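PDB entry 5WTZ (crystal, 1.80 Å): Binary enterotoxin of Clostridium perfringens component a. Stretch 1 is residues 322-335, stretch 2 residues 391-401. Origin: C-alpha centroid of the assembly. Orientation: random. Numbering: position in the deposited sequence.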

# COMPACT_ATOMS: atom_id res chain seq x y z
N ASN A 322 -10.01 -19.13 6.30
CA ASN A 322 -8.59 -18.98 6.64
C ASN A 322 -8.06 -17.56 6.50
O ASN A 322 -7.22 -17.12 7.28
CB ASN A 322 -7.75 -19.94 5.82
CG ASN A 322 -7.99 -21.38 6.20
OD1 ASN A 322 -8.32 -21.67 7.35
ND2 ASN A 322 -7.84 -22.29 5.24
N VAL A 323 -8.54 -16.83 5.50
CA VAL A 323 -8.21 -15.41 5.40
C VAL A 323 -8.77 -14.67 6.62
O VAL A 323 -8.09 -13.83 7.21
CB VAL A 323 -8.77 -14.78 4.11
CG1 VAL A 323 -8.49 -13.28 4.09
CG2 VAL A 323 -8.19 -15.47 2.88
N SER A 324 -10.01 -14.99 6.99
CA SER A 324 -10.66 -14.37 8.16
C SER A 324 -9.89 -14.65 9.46
O SER A 324 -9.69 -13.74 10.28
CB SER A 324 -12.09 -14.87 8.31
OG SER A 324 -12.85 -14.51 7.17
N LYS A 325 -9.47 -15.90 9.63
CA LYS A 325 -8.67 -16.29 10.80
C LYS A 325 -7.39 -15.48 10.87
O LYS A 325 -6.99 -15.01 11.93
CB LYS A 325 -8.33 -17.78 10.75
CG LYS A 325 -9.46 -18.71 11.14
CD LYS A 325 -9.02 -20.18 11.12
CE LYS A 325 -8.31 -20.58 12.41
NZ LYS A 325 -7.99 -22.04 12.45
N PHE A 326 -6.74 -15.30 9.72
CA PHE A 326 -5.47 -14.61 9.65
C PHE A 326 -5.65 -13.14 10.01
O PHE A 326 -4.83 -12.55 10.73
CB PHE A 326 -4.86 -14.75 8.26
CG PHE A 326 -3.42 -14.35 8.18
CD1 PHE A 326 -2.41 -15.27 8.45
CD2 PHE A 326 -3.07 -13.06 7.81
CE1 PHE A 326 -1.08 -14.90 8.38
CE2 PHE A 326 -1.73 -12.68 7.74
CZ PHE A 326 -0.74 -13.61 8.01
N LYS A 327 -6.74 -12.56 9.51
CA LYS A 327 -7.03 -11.16 9.78
C LYS A 327 -7.32 -10.96 11.26
O LYS A 327 -6.83 -10.01 11.87
CB LYS A 327 -8.20 -10.66 8.93
CG LYS A 327 -7.87 -10.56 7.44
CD LYS A 327 -9.03 -9.94 6.68
CE LYS A 327 -8.65 -9.65 5.24
NZ LYS A 327 -9.55 -8.62 4.66
N GLU A 328 -8.10 -11.88 11.83
CA GLU A 328 -8.45 -11.80 13.24
C GLU A 328 -7.21 -11.94 14.13
O GLU A 328 -7.08 -11.26 15.15
CB GLU A 328 -9.47 -12.88 13.59
CG GLU A 328 -10.92 -12.42 13.52
CD GLU A 328 -11.30 -11.52 14.69
OE1 GLU A 328 -10.76 -11.71 15.80
OE2 GLU A 328 -12.16 -10.63 14.49
N LYS A 329 -6.29 -12.80 13.73
CA LYS A 329 -5.10 -13.06 14.53
C LYS A 329 -4.11 -11.89 14.49
O LYS A 329 -3.51 -11.56 15.51
CB LYS A 329 -4.41 -14.34 14.05
CG LYS A 329 -3.24 -14.82 14.90
CD LYS A 329 -2.86 -16.23 14.49
CE LYS A 329 -1.56 -16.69 15.14
NZ LYS A 329 -1.62 -16.68 16.63
N TRP A 330 -3.97 -11.24 13.33
CA TRP A 330 -2.83 -10.33 13.13
C TRP A 330 -3.15 -8.84 12.94
O TRP A 330 -2.28 -8.01 13.19
CB TRP A 330 -2.00 -10.80 11.93
CG TRP A 330 -1.40 -12.17 12.14
CD1 TRP A 330 -1.74 -13.33 11.48
CD2 TRP A 330 -0.38 -12.54 13.09
NE1 TRP A 330 -1.00 -14.38 11.97
CE2 TRP A 330 -0.17 -13.92 12.96
CE3 TRP A 330 0.35 -11.83 14.05
CZ2 TRP A 330 0.77 -14.61 13.73
CZ3 TRP A 330 1.28 -12.52 14.82
CH2 TRP A 330 1.48 -13.89 14.65
N LEU A 331 -4.35 -8.48 12.49
CA LEU A 331 -4.68 -7.06 12.32
C LEU A 331 -4.43 -6.28 13.61
O LEU A 331 -4.87 -6.68 14.70
CB LEU A 331 -6.14 -6.87 11.88
CG LEU A 331 -6.44 -7.04 10.39
CD1 LEU A 331 -7.92 -6.74 10.12
CD2 LEU A 331 -5.56 -6.13 9.56
N GLY A 332 -3.74 -5.15 13.50
CA GLY A 332 -3.51 -4.29 14.64
C GLY A 332 -2.45 -4.80 15.60
O GLY A 332 -2.16 -4.15 16.60
N LYS A 333 -1.85 -5.95 15.30
CA LYS A 333 -0.84 -6.50 16.20
C LYS A 333 0.53 -5.88 15.97
O LYS A 333 0.84 -5.42 14.88
CB LYS A 333 -0.76 -8.02 16.06
CG LYS A 333 -2.04 -8.76 16.45
CD LYS A 333 -2.45 -8.46 17.88
CE LYS A 333 -3.58 -9.38 18.34
NZ LYS A 333 -4.86 -9.11 17.63
N THR A 334 1.35 -5.86 17.00
CA THR A 334 2.75 -5.51 16.81
C THR A 334 3.62 -6.77 16.95
O THR A 334 3.54 -7.45 17.97
CB THR A 334 3.21 -4.44 17.81
OG1 THR A 334 2.55 -3.19 17.50
CG2 THR A 334 4.71 -4.25 17.71
N ILE A 335 4.44 -7.06 15.94
CA ILE A 335 5.21 -8.30 15.88
C ILE A 335 6.70 -8.00 15.96
O ILE A 335 7.24 -7.41 15.02
CB ILE A 335 4.95 -9.08 14.57
CG1 ILE A 335 3.46 -9.28 14.32
CG2 ILE A 335 5.69 -10.42 14.58
CD1 ILE A 335 3.15 -9.96 12.99
N TYR A 391 13.68 -4.72 15.02
CA TYR A 391 12.53 -3.82 14.87
C TYR A 391 11.27 -4.64 15.04
O TYR A 391 11.33 -5.80 15.40
CB TYR A 391 12.54 -3.13 13.50
CG TYR A 391 13.49 -1.94 13.36
CD1 TYR A 391 13.24 -0.73 14.01
CD2 TYR A 391 14.61 -2.03 12.54
CE1 TYR A 391 14.11 0.37 13.86
CE2 TYR A 391 15.49 -0.95 12.38
CZ TYR A 391 15.23 0.24 13.04
OH TYR A 391 16.10 1.30 12.86
N SER A 392 10.12 -4.02 14.76
CA SER A 392 8.82 -4.69 14.81
C SER A 392 7.95 -4.28 13.64
O SER A 392 8.13 -3.21 13.06
CB SER A 392 8.09 -4.38 16.11
OG SER A 392 8.86 -4.74 17.25
N TYR A 393 6.99 -5.14 13.29
CA TYR A 393 5.94 -4.81 12.34
C TYR A 393 4.68 -4.43 13.08
O TYR A 393 4.24 -5.18 13.96
CB TYR A 393 5.59 -5.99 11.44
CG TYR A 393 6.66 -6.55 10.54
CD1 TYR A 393 7.51 -5.73 9.80
CD2 TYR A 393 6.80 -7.92 10.41
CE1 TYR A 393 8.47 -6.28 8.95
CE2 TYR A 393 7.74 -8.47 9.58
CZ TYR A 393 8.57 -7.66 8.85
OH TYR A 393 9.47 -8.24 8.02
N LYS A 394 4.10 -3.28 12.75
CA LYS A 394 2.75 -2.97 13.19
C LYS A 394 1.84 -3.31 12.01
O LYS A 394 1.96 -2.72 10.93
CB LYS A 394 2.63 -1.51 13.62
CG LYS A 394 1.20 -1.04 13.92
CD LYS A 394 1.17 0.41 14.42
CE LYS A 394 1.54 1.41 13.32
NZ LYS A 394 0.40 1.69 12.38
N ILE A 395 0.95 -4.29 12.19
CA ILE A 395 0.13 -4.77 11.07
C ILE A 395 -1.06 -3.84 10.86
O ILE A 395 -1.89 -3.67 11.75
CB ILE A 395 -0.35 -6.23 11.30
CG1 ILE A 395 0.84 -7.17 11.64
CG2 ILE A 395 -1.13 -6.75 10.07
CD1 ILE A 395 1.88 -7.35 10.55
N ASP A 396 -1.13 -3.22 9.68
CA ASP A 396 -2.08 -2.14 9.42
C ASP A 396 -3.26 -2.62 8.57
O ASP A 396 -4.40 -2.21 8.77
CB ASP A 396 -1.39 -0.98 8.69
CG ASP A 396 -0.24 -0.39 9.48
OD1 ASP A 396 -0.38 -0.22 10.71
OD2 ASP A 396 0.78 -0.06 8.83
N ASN A 397 -2.97 -3.47 7.58
CA ASN A 397 -4.04 -4.06 6.78
C ASN A 397 -3.64 -5.38 6.16
O ASN A 397 -2.44 -5.71 6.03
CB ASN A 397 -4.49 -3.09 5.68
CG ASN A 397 -5.99 -3.19 5.38
OD1 ASN A 397 -6.69 -4.08 5.86
ND2 ASN A 397 -6.47 -2.28 4.56
N ILE A 398 -4.65 -6.13 5.76
CA ILE A 398 -4.46 -7.41 5.10
C ILE A 398 -5.43 -7.45 3.93
O ILE A 398 -6.64 -7.32 4.12
CB ILE A 398 -4.70 -8.58 6.07
CG1 ILE A 398 -3.60 -8.60 7.14
CG2 ILE A 398 -4.77 -9.90 5.32
CD1 ILE A 398 -3.86 -9.53 8.29
N THR A 399 -4.89 -7.58 2.73
CA THR A 399 -5.71 -7.50 1.53
C THR A 399 -5.47 -8.71 0.63
O THR A 399 -4.37 -8.93 0.13
CB THR A 399 -5.43 -6.21 0.74
OG1 THR A 399 -5.69 -5.07 1.57
CG2 THR A 399 -6.30 -6.14 -0.49
N GLU A 400 -6.51 -9.52 0.43
CA GLU A 400 -6.35 -10.71 -0.40
C GLU A 400 -6.41 -10.38 -1.89
O GLU A 400 -7.16 -9.50 -2.31
CB GLU A 400 -7.41 -11.75 -0.03
CG GLU A 400 -8.82 -11.25 -0.21
CD GLU A 400 -9.87 -12.29 0.12
OE1 GLU A 400 -9.87 -13.36 -0.54
OE2 GLU A 400 -10.69 -12.05 1.04
N TYR A 401 -5.61 -11.07 -2.69
CA TYR A 401 -5.90 -11.11 -4.13
C TYR A 401 -5.54 -12.49 -4.65
O TYR A 401 -4.86 -13.26 -3.98
CB TYR A 401 -5.14 -10.02 -4.89
CG TYR A 401 -3.76 -10.41 -5.38
CD1 TYR A 401 -2.68 -10.39 -4.52
CD2 TYR A 401 -3.54 -10.79 -6.71
CE1 TYR A 401 -1.40 -10.74 -4.96
CE2 TYR A 401 -2.27 -11.15 -7.16
CZ TYR A 401 -1.21 -11.11 -6.27
OH TYR A 401 0.06 -11.46 -6.68
O HOH W 1 -9.21 -8.67 1.66

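A helix that ends against a strand and then turns to become that strand's neighbour must change its means of attachment, from side-chain packing to backbone pairing, within a few residues. Binary enterotoxin component a of Clostridium perfringens offers a compact example, in which residues 322-335 meet strand 391-401 and bury 736 Å² between them.

The strongest contacts are made by the backbone. Ile335 and Tyr393 form a hydrogen-bonded antiparallel pair: Ile335 N donates to Tyr393 O at 2.7 Å, and Tyr393 N returns the bond to Ile335 O at 2.9 Å. Two residues along the strand, Ile395 N donates to Lys333 O at 2.9 Å with a nearly straight angle of 173°, while Gly332 N reaches Ile395 O at 2.9 Å with a more bent one of 140°. Thr334 and Lys394 lie between as a non-hydrogen-bonded pair, their CA atoms 4.4 Å apart. Here the carbonyls also accept CA-H contacts, the shorter from Thr334 CA to Tyr393 O at 3.2 Å.

A type II turn from Trp330 to Lys333 leads into this ladder, closed by Lys333 N bonding to Trp330 O at 3.0 Å. Leu331 is the first residue to leave helical geometry, and Gly332 takes a phi of 76°, a value that by itself favours glycine. The turn thus presents Gly332 N and Lys333 O to the two backbone polar groups of Ile395.

Before the turn, helix and strand run almost exactly antiparallel, at 174°, with their axes approaching to 9.2 Å. At this spacing side chains take over. Lys327 combines both kinds of contact: its extended chain lays CG against Ile398 CG2 at 3.8 Å, and its ammonium makes a weak hydrogen bond from NZ to Ile398 O at 3.2 Å. The same NZ donates to a water at 3.0 Å from its oxygen, and that water also accepts from Glu400 N at 3.1 Å, extending the polar link two residues along the strand, from Ile398 to Glu400. A long aliphatic chain with a charged tip suits this partly exposed position.

Ile398 is the centre of the packing and has the largest covered area of any residue in either stretch. Its CB points toward the helix, and its CD1 meets Phe326 CD2 at 3.6 Å and Trp330 CB at 4.3 Å. Leu331 completes the cluster; although its CA-to-CB bond points away, the end of the side chain comes back, bringing CD2 within 4.0 Å of Ile398 CG1. A branched aliphatic residue fills this buried pocket without leaving a polar side-chain group unsatisfied.

Toward the sheet end, Ile335 CD1 touches Ile395 CD1 at 3.8 Å. Ile335 also shares a face with Tyr393, and Ile335 CB lies 4.4 Å from Tyr393 CB. Thr334 and Lys394 occupy the other face, where Lys394 NZ forms a salt bridge with Asp396 OD1 at 2.7 Å within its own strand. At the far end, Val323 CG1 rests 4.0 Å from Glu400 OE2, a looser contact at the margin.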